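Local structure of dihydrolipoyl dehydrogenase (Elizabethkingia anophelis NUHP1, 6UZI) at residues Ala31-Lys36 with Thr342-Lys347; Gly220-Leu225 with Thr371-Lys376; Ala378-Lys383 with Leu408-Thr413. The protein probably catalyses the NAD(+)-dependent reoxidation of dihydrolipoyl groups on lysines of partner proteins, using FAD and a redox-active disulfide. All blocks are in the same frame, centred on the assembly; numbering follows the deposited sequence.

Contact 1: residues Ala31-Lys36 with Thr342-Lys347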
loop_
_atom_site.group_PDB
_atom_site.type_symbol
_atom_site.label_atom_id
_atom_site.label_comp_id
_atom_site.label_asym_id
_atom_site.label_seq_id
_atom_site.Cartn_x
_atom_site.Cartn_y
_atom_site.Cartn_z
ATOM N N ALA A 31 10.702 21.354 -20.910
ATOM C CA ALA A 31 9.707 21.683 -21.919
ATOM C C ALA A 31 8.494 22.386 -21.301
ATOM O O ALA A 31 7.933 23.307 -21.907
ATOM C CB ALA A 31 9.292 20.415 -22.664
ATOM N N GLN A 32 8.075 21.970 -20.099
ATOM C CA GLN A 32 6.927 22.617 -19.468
ATOM C C GLN A 32 7.230 24.066 -19.110
ATOM O O GLN A 32 6.322 24.904 -19.094
ATOM C CB GLN A 32 6.485 21.844 -18.225
ATOM C CG GLN A 32 5.891 20.468 -18.509
ATOM C CD GLN A 32 5.456 19.738 -17.238
ATOM O OE1 GLN A 32 5.837 20.113 -16.128
ATOM N NE2 GLN A 32 4.687 18.665 -17.406
ATOM N N LEU A 33 8.490 24.384 -18.826
ATOM C CA LEU A 33 8.874 25.737 -18.448
ATOM C C LEU A 33 9.190 26.617 -19.652
ATOM O O LEU A 33 9.476 27.803 -19.477
ATOM C CB LEU A 33 10.061 25.697 -17.483
ATOM C CG LEU A 33 9.718 25.058 -16.128
ATOM C CD1 LEU A 33 10.961 24.677 -15.346
ATOM C CD2 LEU A 33 8.850 25.989 -15.296
ATOM N N GLY A 34 9.131 26.073 -20.864
ATOM C CA GLY A 34 9.247 26.861 -22.072
ATOM C C GLY A 34 10.560 26.761 -22.817
ATOM O O GLY A 34 10.736 27.474 -23.815
ATOM N N PHE A 35 11.453 25.862 -22.415
ATOM C CA PHE A 35 12.744 25.737 -23.070
ATOM C C PHE A 35 12.613 24.884 -24.320
ATOM O O PHE A 35 11.849 23.914 -24.344
ATOM C CB PHE A 35 13.755 25.083 -22.132
ATOM C CG PHE A 35 14.133 25.922 -20.954
ATOM C CD1 PHE A 35 14.792 27.128 -21.128
ATOM C CD2 PHE A 35 13.832 25.504 -19.669
ATOM C CE1 PHE A 35 15.158 27.897 -20.043
ATOM C CE2 PHE A 35 14.186 26.270 -18.580
ATOM C CZ PHE A 35 14.852 27.473 -18.768
ATOM N N LYS A 36 13.361 25.250 -25.361
ATOM C CA LYS A 36 13.540 24.366 -26.507
ATOM C C LYS A 36 14.515 23.284 -26.070
ATOM O O LYS A 36 15.695 23.564 -25.838
ATOM C CB LYS A 36 14.062 25.122 -27.723
ATOM C CG LYS A 36 13.853 24.366 -29.028
ATOM C CD LYS A 36 14.947 24.667 -30.038
ATOM C CE LYS A 36 14.615 24.115 -31.417
ATOM N NZ LYS A 36 14.199 25.210 -32.346
ATOM N N THR A 342 15.349 25.487 -11.559
ATOM C CA THR A 342 16.463 26.400 -11.334
ATOM C C THR A 342 16.823 27.145 -12.613
ATOM O O THR A 342 17.060 28.357 -12.588
ATOM C CB THR A 342 17.666 25.620 -10.796
ATOM O OG1 THR A 342 17.445 25.286 -9.420
ATOM C CG2 THR A 342 18.963 26.424 -10.937
ATOM N N LEU A 343 16.855 26.437 -13.746
ATOM C CA LEU A 343 17.142 27.083 -15.023
ATOM C C LEU A 343 16.100 28.132 -15.366
ATOM O O LEU A 343 16.385 29.071 -16.116
ATOM C CB LEU A 343 17.210 26.039 -16.138
ATOM C CG LEU A 343 18.449 25.155 -16.156
ATOM C CD1 LEU A 343 18.305 24.067 -17.198
ATOM C CD2 LEU A 343 19.630 26.031 -16.449
ATOM N N ALA A 344 14.892 27.984 -14.842
ATOM C CA ALA A 344 13.804 28.908 -15.119
ATOM C C ALA A 344 13.779 30.100 -14.171
ATOM O O ALA A 344 12.848 30.908 -14.247
ATOM C CB ALA A 344 12.468 28.168 -15.059
ATOM N N GLY A 345 14.765 30.223 -13.277
ATOM C CA GLY A 345 14.835 31.343 -12.362
ATOM C C GLY A 345 14.127 31.151 -11.039
ATOM O O GLY A 345 14.047 32.106 -10.253
ATOM N N GLU A 346 13.586 29.964 -10.784
ATOM C CA GLU A 346 12.929 29.648 -9.529
ATOM C C GLU A 346 13.952 29.200 -8.486
ATOM O O GLU A 346 15.153 29.093 -8.753
ATOM C CB GLU A 346 11.856 28.585 -9.748
ATOM C CG GLU A 346 10.688 29.057 -10.602
ATOM C CD GLU A 346 9.684 27.954 -10.909
ATOM O OE1 GLU A 346 9.695 26.906 -10.224
ATOM O OE2 GLU A 346 8.853 28.152 -11.821
ATOM N N LYS A 347 13.467 28.991 -7.265
ATOM C CA LYS A 347 14.303 28.598 -6.131
ATOM C C LYS A 347 13.737 27.330 -5.490
ATOM O O LYS A 347 13.142 27.379 -4.407
ATOM C CB LYS A 347 14.403 29.742 -5.118
#

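Contact 2: residues Gly220-Leu225 with Thr371-Lys376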
loop_
_atom_site.group_PDB
_atom_site.type_symbol
_atom_site.label_atom_id
_atom_site.label_comp_id
_atom_site.label_asym_id
_atom_site.label_seq_id
_atom_site.Cartn_x
_atom_site.Cartn_y
_atom_site.Cartn_z
ATOM N N GLY A 220 23.123 0.074 4.669
ATOM C CA GLY A 220 22.859 1.496 4.693
ATOM C C GLY A 220 21.532 1.888 5.286
ATOM O O GLY A 220 21.245 3.078 5.441
ATOM N N MET A 221 20.718 0.907 5.651
ATOM C CA MET A 221 19.402 1.153 6.200
ATOM C C MET A 221 19.448 0.942 7.711
ATOM O O MET A 221 20.496 0.654 8.294
ATOM C CB MET A 221 18.373 0.246 5.525
ATOM C CG MET A 221 18.321 0.429 4.021
ATOM S SD MET A 221 16.890 -0.319 3.228
ATOM C CE MET A 221 15.610 0.820 3.764
ATOM N N ASP A 222 18.302 1.129 8.356
ATOM C CA ASP A 222 18.238 0.973 9.797
ATOM C C ASP A 222 18.589 -0.460 10.185
ATOM O O ASP A 222 18.186 -1.416 9.512
ATOM C CB ASP A 222 16.841 1.327 10.292
ATOM C CG ASP A 222 16.746 1.315 11.786
ATOM O OD1 ASP A 222 16.937 2.390 12.393
ATOM O OD2 ASP A 222 16.503 0.224 12.347
ATOM N N GLY A 223 19.349 -0.600 11.281
ATOM C CA GLY A 223 19.825 -1.913 11.697
ATOM C C GLY A 223 18.715 -2.910 11.976
ATOM O O GLY A 223 18.877 -4.110 11.737
ATOM N N THR A 224 17.582 -2.438 12.500
ATOM C CA THR A 224 16.448 -3.327 12.715
ATOM C C THR A 224 15.983 -3.931 11.405
ATOM O O THR A 224 15.659 -5.123 11.337
ATOM C CB THR A 224 15.304 -2.572 13.384
ATOM O OG1 THR A 224 15.704 -2.188 14.705
ATOM C CG2 THR A 224 14.051 -3.441 13.448
ATOM N N LEU A 225 15.937 -3.116 10.353
ATOM C CA LEU A 225 15.537 -3.626 9.051
ATOM C C LEU A 225 16.541 -4.648 8.536
ATOM O O LEU A 225 16.159 -5.672 7.959
ATOM C CB LEU A 225 15.380 -2.463 8.076
ATOM C CG LEU A 225 14.397 -1.380 8.517
ATOM C CD1 LEU A 225 14.216 -0.365 7.397
ATOM C CD2 LEU A 225 13.071 -1.989 8.955
ATOM N N THR A 371 18.506 6.849 10.486
ATOM C CA THR A 371 18.547 5.547 11.126
ATOM C C THR A 371 18.901 5.719 12.597
ATOM O O THR A 371 19.375 6.777 13.028
ATOM C CB THR A 371 19.572 4.624 10.463
ATOM O OG1 THR A 371 20.900 5.119 10.702
ATOM C CG2 THR A 371 19.321 4.530 8.966
ATOM N N GLU A 372 18.662 4.660 13.376
ATOM C CA GLU A 372 19.050 4.689 14.781
ATOM C C GLU A 372 20.562 4.826 14.928
ATOM O O GLU A 372 21.044 5.544 15.813
ATOM C CB GLU A 372 18.552 3.443 15.503
ATOM C CG GLU A 372 18.563 3.615 17.009
ATOM C CD GLU A 372 18.026 2.418 17.744
ATOM O OE1 GLU A 372 17.500 1.499 17.084
ATOM O OE2 GLU A 372 18.114 2.406 18.989
ATOM N N GLU A 373 21.329 4.145 14.070
ATOM C CA GLU A 373 22.780 4.294 14.105
ATOM C C GLU A 373 23.183 5.748 13.855
ATOM O O GLU A 373 24.104 6.267 14.501
ATOM C CB GLU A 373 23.438 3.359 13.082
ATOM C CG GLU A 373 23.243 1.861 13.345
ATOM C CD GLU A 373 21.852 1.339 12.983
ATOM O OE1 GLU A 373 21.291 1.753 11.947
ATOM O OE2 GLU A 373 21.312 0.515 13.747
ATOM N N GLN A 374 22.487 6.429 12.938
ATOM C CA GLN A 374 22.780 7.839 12.692
ATOM C C GLN A 374 22.463 8.698 13.915
ATOM O O GLN A 374 23.239 9.594 14.270
ATOM C CB GLN A 374 21.994 8.334 11.477
ATOM C CG GLN A 374 22.581 7.892 10.145
ATOM C CD GLN A 374 21.687 8.217 8.965
ATOM O OE1 GLN A 374 20.456 8.194 9.066
ATOM N NE2 GLN A 374 22.306 8.536 7.837
ATOM N N LEU A 375 21.339 8.427 14.582
ATOM C CA LEU A 375 20.994 9.184 15.782
ATOM C C LEU A 375 22.005 8.943 16.901
ATOM O O LEU A 375 22.366 9.872 17.632
ATOM C CB LEU A 375 19.588 8.806 16.244
ATOM C CG LEU A 375 18.445 9.197 15.306
ATOM C CD1 LEU A 375 17.115 8.744 15.878
ATOM C CD2 LEU A 375 18.438 10.694 15.030
ATOM N N LYS A 376 22.482 7.702 17.040
ATOM C CA LYS A 376 23.473 7.402 18.072
ATOM C C LYS A 376 24.803 8.099 17.800
ATOM O O LYS A 376 25.406 8.661 18.721
ATOM C CB LYS A 376 23.687 5.892 18.193
ATOM C CG LYS A 376 22.514 5.126 18.785
ATOM C CD LYS A 376 22.967 3.802 19.392
ATOM C CE LYS A 376 21.850 2.766 19.364
ATOM N NZ LYS A 376 22.071 1.629 20.303
HETATM O O HOH W 1 22.594 2.527 9.442
#

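Contact 3: residues Ala378-Lys383 with Leu408-Thr413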
loop_
_atom_site.group_PDB
_atom_site.type_symbol
_atom_site.label_atom_id
_atom_site.label_comp_id
_atom_site.label_asym_id
_atom_site.label_seq_id
_atom_site.Cartn_x
_atom_site.Cartn_y
_atom_site.Cartn_z
ATOM N N ALA A 378 25.330 10.812 16.331
ATOM C CA ALA A 378 25.166 12.249 16.506
ATOM C C ALA A 378 24.824 12.642 17.934
ATOM O O ALA A 378 24.720 13.841 18.218
ATOM C CB ALA A 378 24.088 12.782 15.559
ATOM N N GLY A 379 24.671 11.673 18.834
ATOM C CA GLY A 379 24.334 11.966 20.214
ATOM C C GLY A 379 22.951 12.546 20.394
ATOM O O GLY A 379 22.718 13.301 21.343
ATOM N N VAL A 380 22.026 12.215 19.501
ATOM C CA VAL A 380 20.660 12.710 19.585
ATOM C C VAL A 380 19.894 11.870 20.596
ATOM O O VAL A 380 19.958 10.638 20.572
ATOM C CB VAL A 380 19.989 12.664 18.206
ATOM C CG1 VAL A 380 18.550 13.166 18.290
ATOM C CG2 VAL A 380 20.808 13.462 17.204
ATOM N N ALA A 381 19.165 12.530 21.489
ATOM C CA ALA A 381 18.306 11.822 22.427
ATOM C C ALA A 381 17.013 11.429 21.722
ATOM O O ALA A 381 16.242 12.298 21.303
ATOM C CB ALA A 381 18.029 12.699 23.642
ATOM N N TYR A 382 16.751 10.128 21.615
ATOM C CA TYR A 382 15.633 9.658 20.809
ATOM C C TYR A 382 14.840 8.589 21.553
ATOM O O TYR A 382 15.366 7.895 22.429
ATOM C CB TYR A 382 16.115 9.100 19.456
ATOM C CG TYR A 382 16.979 7.867 19.580
ATOM C CD1 TYR A 382 16.423 6.592 19.499
ATOM C CD2 TYR A 382 18.346 7.971 19.797
ATOM C CE1 TYR A 382 17.210 5.452 19.623
ATOM C CE2 TYR A 382 19.147 6.835 19.919
ATOM C CZ TYR A 382 18.571 5.581 19.833
ATOM O OH TYR A 382 19.353 4.459 19.959
ATOM N N LYS A 383 13.560 8.479 21.185
ATOM C CA LYS A 383 12.648 7.421 21.599
ATOM C C LYS A 383 12.436 6.453 20.445
ATOM O O LYS A 383 12.606 6.807 19.277
ATOM C CB LYS A 383 11.278 7.970 22.020
ATOM C CG LYS A 383 11.292 9.000 23.100
ATOM C CD LYS A 383 9.876 9.442 23.434
ATOM C CE LYS A 383 9.259 10.262 22.309
ATOM N NZ LYS A 383 7.935 10.836 22.695
ATOM N N LEU A 408 11.307 6.387 15.080
ATOM C CA LEU A 408 12.241 7.098 15.938
ATOM C C LEU A 408 11.748 8.531 16.108
ATOM O O LEU A 408 11.415 9.199 15.122
ATOM C CB LEU A 408 13.646 7.077 15.337
ATOM C CG LEU A 408 14.208 5.688 15.040
ATOM C CD1 LEU A 408 15.457 5.772 14.177
ATOM C CD2 LEU A 408 14.511 4.971 16.336
ATOM N N ALA A 409 11.697 8.999 17.357
ATOM C CA ALA A 409 11.184 10.322 17.678
ATOM C C ALA A 409 12.121 11.038 18.638
ATOM O O ALA A 409 12.757 10.407 19.486
ATOM C CB ALA A 409 9.789 10.232 18.298
ATOM N N ASP A 410 12.197 12.365 18.503
ATOM C CA ASP A 410 12.991 13.164 19.432
ATOM C C ASP A 410 12.382 13.065 20.825
ATOM O O ASP A 410 11.174 13.239 20.997
ATOM C CB ASP A 410 13.050 14.629 18.972
ATOM C CG ASP A 410 14.028 15.472 19.795
ATOM O OD1 ASP A 410 13.589 16.164 20.745
ATOM O OD2 ASP A 410 15.245 15.416 19.516
ATOM N N GLU A 411 13.219 12.791 21.824
ATOM C CA GLU A 411 12.683 12.555 23.158
ATOM C C GLU A 411 12.052 13.807 23.758
ATOM O O GLU A 411 11.050 13.705 24.475
ATOM C CB GLU A 411 13.775 12.012 24.075
ATOM C CG GLU A 411 13.241 11.495 25.396
ATOM C CD GLU A 411 13.166 12.570 26.462
ATOM O OE1 GLU A 411 14.135 13.352 26.587
ATOM O OE2 GLU A 411 12.137 12.637 27.169
ATOM N N LYS A 412 12.588 14.991 23.457
ATOM C CA LYS A 412 12.060 16.208 24.067
ATOM C C LYS A 412 10.836 16.727 23.317
ATOM O O LYS A 412 9.840 17.106 23.939
ATOM C CB LYS A 412 13.151 17.283 24.149
ATOM N N THR A 413 10.890 16.774 21.982
ATOM C CA THR A 413 9.824 17.398 21.210
ATOM C C THR A 413 8.834 16.409 20.607
ATOM O O THR A 413 7.789 16.842 20.109
ATOM C CB THR A 413 10.405 18.265 20.087
ATOM O OG1 THR A 413 10.949 17.424 19.060
ATOM C CG2 THR A 413 11.473 19.185 20.630
#

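Contact 1: residues Ala31-Lys36 with Thr342-Lys347
The methyl of Ala344 is the bump here, and the groove that takes it lies between the side chains of Leu33 and Phe35. Leu33 CD1 comes within 3.8 Å of Ala344 CB, and Phe35 CE2 stands 4.4 Å from the same methyl. Phe35 reaches across with its far corner: CZ packs 3.8 Å from Leu343 CB and 3.5 Å from Leu343 O. The ring turns its edge to the Leu343-Ala344 peptide, with Ala344 N close to the ring plane. The second branch of Leu33, CD2, carries the contact outward to Glu346 OE2, 4.1 Å away, the two side chains crossing obliquely.

Both halves are helix ends of the FAD-binding domain. Helix 21-32 carries the FAD-binding residues Gly22 and Gly23, helix 329-343 starts at Ala329, and each finishes in a Schellman motif, with Gly34 and Gly345 at positive phi. Val14 of strand 14-17 touches both Phe35 and Leu343, while Tyr317 adds packing on Leu343. No hydrogen bond joins the two segments; what pairs these helix ends is mainly apolar packing, and the carboxylate of Glu346 merely borders a leucine methyl at the surface.

Contact 2: residues Gly220-Leu225 with Thr371-Lys376
Asp222 and Thr371 are N-cap residues of two helices, 223-236 and 372-377, whose starts meet here; Thr371 and Gln374 also form a capping box. From CB outward, Thr371 meets the other helix start atom by atom. CB rests 3.9 Å from Asp222 CA. CG2, anti to its own carbonyl carbon, presses on the backbone leading into the other helix, 3.6 Å from Asp222 N and also close to Met221 C. That leaves OG1 between the backbone N and the carbonyl carbon (chi1 68°), where it accepts from Gln374 N; the box closes as Thr371 N donates to Gln374 OE1.

Acidic side chains then bond amides at both helix starts. Asp222 OD2 takes Thr224 N of its own first turn, on the anti side and well above the carboxylate plane. OD1 instead accepts from Glu372 N of the other helix, a 3.0 Å bond that is almost straight (167°) and runs nearly along the C-O axis. In return Glu373 bends at chi2 (76°), which turns CD back toward the other helix start; OE1 then lies 3.1 Å from Gly223 N, on the syn side, with OE2 making a weak second bond to that amide. The helix starts probably favour negative charge on both acids, although Asp222 OD1 and Glu373 OE1 are only 4.4 Å apart. Lys406 makes salt bridges to Asp222 OD2 and Glu372 OE1, and Glu372 OE2 bonds Tyr382 OH.

The join thus ties the nucleotide-binding part of the chain to the dimerisation domain. One water completes it, donating to Met221 O and to Glu373 OE1 (2.9 Å) while weakly accepting from Thr371 OG1.

Contact 3: residues Ala378-Lys383 with Leu408-Thr413
Lys383 N donates to Ala409 O of the adjacent strand at 2.7 Å, nearly straight (174°), and Tyr382 CA adds a CA-H...O contact to the same oxygen at 3.3 Å. The return bond, Ala409 N to Lys383 O (3.1 Å), makes Lys383-Ala409 a hydrogen-bonded antiparallel pair; Tyr382-Asp410 beside it is non-hydrogen-bonded. One step further, Glu411 N donates to Ala381 O from above the carbonyl plane.

Lys383 and Ala409 lie on the same face of the sheet. Lys383 CG packs 3.8 Å from Glu411 CA, and the chain then bends at chi3 (-70°), bringing CE over Ala409 CB at 4.0 Å. Beyond it NZ forms a salt bridge with Asp414. Tyr382 runs side by side with Leu408, both pointing the same way, with CD1 4.0 Å from Leu408 CD2 and its hydroxyl engaged with Glu372 as in contact 2. These two also pack against Leu375 of helix 372-377.

Asp410, with CG anti to its backbone N (chi1 -172°), turns back on its own chain: OD1 accepts from Thr413 N at 3.0 Å through its anti lone pair, and more weakly from Lys412 N. Strand 404-410 thus ends in an Asx motif, while strand 382-388 pairs with it as an outermost strand, within this chain, of the antiparallel sheet in the dimerisation domain.

Overall arrangement
Contacts 2 and 3 are neighbours, their centres about 13 Å apart: helix 372-377 and strand 382-388 follow each other in the chain, a turn between them, and the bond from Glu372 to Tyr382 links one contact to the other. Contact 1 stands alone, its centre about 38 Å from that of contact 2 and 40 Å from that of contact 3. It is a surface contact between helix ends, held by apolar side chains. The other two are partly buried and more polar, yet differently so: carboxylates on helix-start amides where two parts of the fold join in contact 2, backbone-to-backbone bonds within one sheet in contact 3.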